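Local atomic coordinates of ubiquitin-conjugating enzyme E2-21 kDa (Pichia angusta, PDB entry 5NL8), a protein that acts as an E2 enzyme that attaches ubiquitin to other proteins and is probably essential for peroxisome biogenesis. Residues A[76-81]-A[127-132]; A[105-108]-A[114-117]. All coordinates share one frame; numbering follows the deposited sequence.

Contact 1 (A[76-81]-A[127-132])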
loop_
_atom_site.group_PDB
_atom_site.type_symbol
_atom_site.label_atom_id
_atom_site.label_comp_id
_atom_site.label_asym_id
_atom_site.label_seq_id
_atom_site.Cartn_x
_atom_site.Cartn_y
_atom_site.Cartn_z
ATOM N N ASP A 76 11.504 -7.754 14.129
ATOM C CA ASP A 76 10.223 -8.158 13.570
ATOM C C ASP A 76 9.760 -7.133 12.539
ATOM O O ASP A 76 10.085 -5.952 12.649
ATOM C CB ASP A 76 9.181 -8.330 14.678
ATOM C CG ASP A 76 9.186 -9.727 15.263
ATOM O OD1 ASP A 76 9.448 -10.686 14.507
ATOM O OD2 ASP A 76 8.931 -9.868 16.477
ATOM N N PRO A 77 9.013 -7.588 11.524
ATOM C CA PRO A 77 8.565 -6.714 10.435
ATOM C C PRO A 77 7.455 -5.754 10.854
ATOM O O PRO A 77 6.764 -6.011 11.838
ATOM C CB PRO A 77 8.053 -7.705 9.386
ATOM C CG PRO A 77 7.613 -8.883 10.180
ATOM C CD PRO A 77 8.590 -8.985 11.315
ATOM N N PRO A 78 7.290 -4.648 10.115
ATOM C CA PRO A 78 6.178 -3.724 10.362
ATOM C C PRO A 78 4.840 -4.368 10.030
ATOM O O PRO A 78 4.789 -5.237 9.158
ATOM C CB PRO A 78 6.461 -2.555 9.410
ATOM C CG PRO A 78 7.898 -2.707 9.005
ATOM C CD PRO A 78 8.178 -4.171 9.041
ATOM N N LYS A 79 3.780 -3.958 10.717
ATOM C CA LYS A 79 2.432 -4.362 10.338
ATOM C C LYS A 79 1.863 -3.290 9.422
ATOM O O LYS A 79 1.926 -2.105 9.734
ATOM C CB LYS A 79 1.541 -4.564 11.566
ATOM C CG LYS A 79 1.872 -5.810 12.374
ATOM C CD LYS A 79 0.931 -5.969 13.559
ATOM C CE LYS A 79 1.400 -7.073 14.494
ATOM N NZ LYS A 79 0.754 -6.978 15.834
ATOM N N ILE A 80 1.323 -3.696 8.281
ATOM C CA ILE A 80 0.916 -2.725 7.278
ATOM C C ILE A 80 -0.506 -2.983 6.802
ATOM O O ILE A 80 -0.909 -4.133 6.621
ATOM C CB ILE A 80 1.898 -2.737 6.084
ATOM C CG1 ILE A 80 3.310 -2.425 6.583
ATOM C CG2 ILE A 80 1.471 -1.749 5.015
ATOM C CD1 ILE A 80 4.367 -2.370 5.512
ATOM N N LYS A 81 -1.273 -1.912 6.622
ATOM C CA LYS A 81 -2.627 -2.044 6.099
ATOM C C LYS A 81 -2.947 -0.953 5.083
ATOM O O LYS A 81 -2.387 0.140 5.138
ATOM C CB LYS A 81 -3.656 -2.010 7.237
ATOM C CG LYS A 81 -3.857 -0.632 7.865
ATOM C CD LYS A 81 -5.009 -0.628 8.867
ATOM C CE LYS A 81 -5.274 0.775 9.401
ATOM N NZ LYS A 81 -6.352 0.800 10.429
ATOM N N GLN A 127 7.346 -14.066 5.919
ATOM C CA GLN A 127 8.125 -15.039 5.165
ATOM C C GLN A 127 9.352 -14.414 4.506
ATOM O O GLN A 127 10.324 -15.108 4.214
ATOM C CB GLN A 127 7.253 -15.711 4.102
ATOM C CG GLN A 127 6.069 -16.480 4.664
ATOM C CD GLN A 127 6.457 -17.408 5.799
ATOM O OE1 GLN A 127 6.042 -17.216 6.943
ATOM N NE2 GLN A 127 7.253 -18.424 5.487
ATOM N N LYS A 128 9.313 -13.107 4.277
ATOM C CA LYS A 128 10.400 -12.437 3.570
ATOM C C LYS A 128 11.348 -11.663 4.487
ATOM O O LYS A 128 12.547 -11.596 4.224
ATOM C CB LYS A 128 9.836 -11.484 2.509
ATOM C CG LYS A 128 9.360 -12.167 1.235
ATOM C CD LYS A 128 9.591 -11.286 0.011
ATOM C CE LYS A 128 11.043 -11.356 -0.454
ATOM N NZ LYS A 128 11.270 -10.659 -1.754
ATOM N N TRP A 129 10.812 -11.092 5.562
ATOM C CA TRP A 129 11.540 -10.101 6.356
ATOM C C TRP A 129 12.819 -10.620 7.022
ATOM O O TRP A 129 12.882 -11.753 7.500
ATOM C CB TRP A 129 10.622 -9.509 7.429
ATOM C CG TRP A 129 11.251 -8.379 8.188
ATOM C CD1 TRP A 129 11.930 -8.461 9.370
ATOM C CD2 TRP A 129 11.270 -6.995 7.812
ATOM N NE1 TRP A 129 12.366 -7.216 9.753
ATOM C CE2 TRP A 129 11.975 -6.300 8.813
ATOM C CE3 TRP A 129 10.759 -6.280 6.724
ATOM C CZ2 TRP A 129 12.183 -4.922 8.759
ATOM C CZ3 TRP A 129 10.963 -4.912 6.675
ATOM C CH2 TRP A 129 11.671 -4.248 7.684
ATOM N N SER A 130 13.832 -9.757 7.038
ATOM C CA SER A 130 15.091 -10.004 7.730
ATOM C C SER A 130 15.613 -8.661 8.244
ATOM O O SER A 130 15.199 -7.614 7.748
ATOM C CB SER A 130 16.107 -10.672 6.798
ATOM O OG SER A 130 16.887 -9.706 6.116
ATOM N N PRO A 131 16.515 -8.677 9.242
ATOM C CA PRO A 131 17.028 -7.418 9.801
ATOM C C PRO A 131 17.752 -6.530 8.785
ATOM O O PRO A 131 18.051 -5.377 9.093
ATOM C CB PRO A 131 18.001 -7.890 10.885
ATOM C CG PRO A 131 17.504 -9.236 11.271
ATOM C CD PRO A 131 16.985 -9.846 10.005
ATOM N N ALA A 132 18.026 -7.062 7.598
ATOM C CA ALA A 132 18.674 -6.292 6.541
ATOM C C ALA A 132 17.668 -5.423 5.791
ATOM O O ALA A 132 18.049 -4.533 5.029
ATOM C CB ALA A 132 19.392 -7.223 5.574
#
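Pro-77 and Pro-78 lie one after the other over the same face of the Trp-129 indole. The tight part is here: Pro-77 CB comes within 3.5 Å of Trp-129 CG above the five-membered ring, and Pro-78 CD stands 3.8 Å from the centroid of the six-membered ring. Both are CH-pi contacts, for which proline suits well, its ring carbons being rigid and slightly positive against an electron-rich face. With CG anti to the backbone N (chi1 -174°), the indole reaches across to the prolines, and its NE1 is bound by Pro-74 O. Tyr-73, Pro-74 and the two prolines belong to the YPxxPP sequence of ubiquitin-conjugating folds, and Trp-129 lies in the loop between helices 122-126 and 135-147; in related E2s these two loops help form the E3-binding surface. Replacing Trp-129 by an alanine would probably open a gap beneath both prolines and leave Pro-74 O without its indole donor. Toward solvent the contact loosens. Asp-76 CB points away from the indole, and its OD2 is hydrogen-bonded to Asn-72 ND2. Beyond Trp-129 the chain runs into exposed residues, where Ser-130 OG accepts from Ala-132 N at 3.2 Å in an ST turn.

Contact 2 (A[105-108]-A[114-117])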
loop_
_atom_site.group_PDB
_atom_site.type_symbol
_atom_site.label_atom_id
_atom_site.label_comp_id
_atom_site.label_asym_id
_atom_site.label_seq_id
_atom_site.Cartn_x
_atom_site.Cartn_y
_atom_site.Cartn_z
ATOM N N CYS A 105 -7.581 6.108 -4.386
ATOM C CA CYS A 105 -8.655 5.126 -4.284
ATOM C C CYS A 105 -8.735 4.565 -2.867
ATOM O O CYS A 105 -7.724 4.168 -2.294
ATOM C CB CYS A 105 -8.445 3.994 -5.285
ATOM S SG CYS A 105 -9.722 2.718 -5.210
ATOM N N TYR A 106 -9.938 4.522 -2.305
ATOM C CA TYR A 106 -10.092 4.124 -0.908
ATOM C C TYR A 106 -10.790 2.778 -0.721
ATOM O O TYR A 106 -11.415 2.536 0.311
ATOM C CB TYR A 106 -10.846 5.206 -0.134
ATOM C CG TYR A 106 -10.030 6.455 0.076
ATOM C CD1 TYR A 106 -8.985 6.474 0.988
ATOM C CD2 TYR A 106 -10.296 7.614 -0.642
ATOM C CE1 TYR A 106 -8.231 7.608 1.186
ATOM C CE2 TYR A 106 -9.543 8.757 -0.451
ATOM C CZ TYR A 106 -8.514 8.747 0.466
ATOM O OH TYR A 106 -7.758 9.876 0.669
ATOM N N LYS A 107 -10.682 1.913 -1.724
ATOM C CA LYS A 107 -11.074 0.513 -1.601
ATOM C C LYS A 107 -9.976 -0.337 -2.236
ATOM O O LYS A 107 -9.479 0.003 -3.307
ATOM C CB LYS A 107 -12.423 0.246 -2.276
ATOM C CG LYS A 107 -13.626 0.928 -1.629
ATOM C CD LYS A 107 -14.061 0.228 -0.346
ATOM C CE LYS A 107 -15.392 0.781 0.152
ATOM N NZ LYS A 107 -15.809 0.183 1.456
ATOM N N MET A 108 -9.580 -1.426 -1.579
ATOM C CA MET A 108 -8.537 -2.292 -2.129
ATOM C C MET A 108 -9.013 -3.737 -2.269
ATOM O O MET A 108 -8.973 -4.509 -1.311
ATOM C CB MET A 108 -7.271 -2.231 -1.263
ATOM C CG MET A 108 -6.206 -3.285 -1.600
ATOM S SD MET A 108 -5.820 -3.447 -3.359
ATOM C CE MET A 108 -4.909 -1.934 -3.627
ATOM N N ASN A 114 -7.788 -7.829 3.438
ATOM C CA ASN A 114 -9.119 -7.754 4.038
ATOM C C ASN A 114 -9.882 -6.554 3.483
ATOM O O ASN A 114 -9.505 -5.408 3.723
ATOM C CB ASN A 114 -9.008 -7.666 5.566
ATOM C CG ASN A 114 -10.355 -7.792 6.273
ATOM O OD1 ASN A 114 -11.322 -7.114 5.931
ATOM N ND2 ASN A 114 -10.414 -8.665 7.272
ATOM N N PHE A 115 -10.957 -6.821 2.746
ATOM C CA PHE A 115 -11.673 -5.762 2.038
ATOM C C PHE A 115 -12.292 -4.728 2.979
ATOM O O PHE A 115 -12.466 -3.568 2.605
ATOM C CB PHE A 115 -12.760 -6.363 1.141
ATOM C CG PHE A 115 -13.455 -5.353 0.268
ATOM C CD1 PHE A 115 -12.926 -5.000 -0.964
ATOM C CD2 PHE A 115 -14.632 -4.755 0.682
ATOM C CE1 PHE A 115 -13.563 -4.069 -1.769
ATOM C CE2 PHE A 115 -15.274 -3.825 -0.116
ATOM C CZ PHE A 115 -14.740 -3.483 -1.344
ATOM N N LYS A 116 -12.620 -5.139 4.201
ATOM C CA LYS A 116 -13.272 -4.226 5.136
ATOM C C LYS A 116 -12.267 -3.381 5.929
ATOM O O LYS A 116 -12.436 -2.162 6.044
ATOM C CB LYS A 116 -14.177 -4.999 6.098
ATOM C CG LYS A 116 -14.593 -4.199 7.321
ATOM C CD LYS A 116 -15.536 -4.981 8.225
ATOM C CE LYS A 116 -14.931 -5.197 9.603
ATOM N NZ LYS A 116 -15.862 -4.796 10.694
ATOM N N THR A 117 -11.222 -4.023 6.455
ATOM C CA THR A 117 -10.269 -3.359 7.346
ATOM C C THR A 117 -9.020 -2.869 6.619
ATOM O O THR A 117 -8.344 -1.948 7.083
ATOM C CB THR A 117 -9.817 -4.294 8.482
ATOM O OG1 THR A 117 -9.012 -5.350 7.941
ATOM C CG2 THR A 117 -11.025 -4.890 9.209
HETATM O O HOH W 1 -14.809 -2.007 3.023
HETATM O O HOH W 2 -11.600 -2.295 0.129
#
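Lys-107 and Phe-115 meet by their apolar parts, the lysine chain crossing the aromatic side chain at about a right angle. Lys-107 CD sits 3.9 Å from Phe-115 CZ, obliquely to the ring. A bend at chi2 (-76°) brings CD up to the phenyl group, a use of lysine in which the long chain packs while the ammonium goes on to polar partners. Nearer the ring's attachment, Met-108 O lies 4.0 Å from Phe-115 CD1, also oblique to the ring, a loose packing contact.

Polar links across the contact run through water. Phe-115 O accepts from two waters: one takes a hydrogen bond from Lys-107 NZ at 2.9 Å, the other from Met-108 N at 2.8 Å. The second water also stands 3.2 Å above the plane of the Phe-115 ring, near its rim. One carbonyl is thus tied to both a side chain and the backbone of the facing segment.

Bonds within 114-117 shape the turn that presents this carbonyl. Asn-114 OD1 receives Lys-116 N at 2.9 Å, in the carbonyl plane, and Thr-117 N at 3.1 Å from above that plane; the first closes an Asx turn, the second extends it to an Asx motif, and the short amide of asparagine reaches both.

The main polar partner of Lys-107 NZ is Phe-85 O. Met-108 packs on Trp-63 of strand 62-68 and on Phe-58, and Phe-115 meets Tyr-178 of helix 168-181 edge-to-face, placing the contact between the sheet and the C-terminal helix.

Contact 1 and contact 2 have centres 21 Å apart and lie at similar distances from the predicted thioester cysteine, Cys-121: the side chain of Pro-77 is about 12 Å from that of Cys-121, and that of Met-108 about 11 Å. Both segments of contact 2 fall between those of contact 1 in the chain, and the HPN sequence characteristic of E2 enzymes runs from the residues between 105-108 and 114-117 into Asn-114. The two contacts touch where Lys-81 CD packs 4.0 Å from Thr-117 O. Strand 79-82 also reaches the neighbours of the cysteine, with Ile-80 on Ile-120 and Lys-79 on Leu-122.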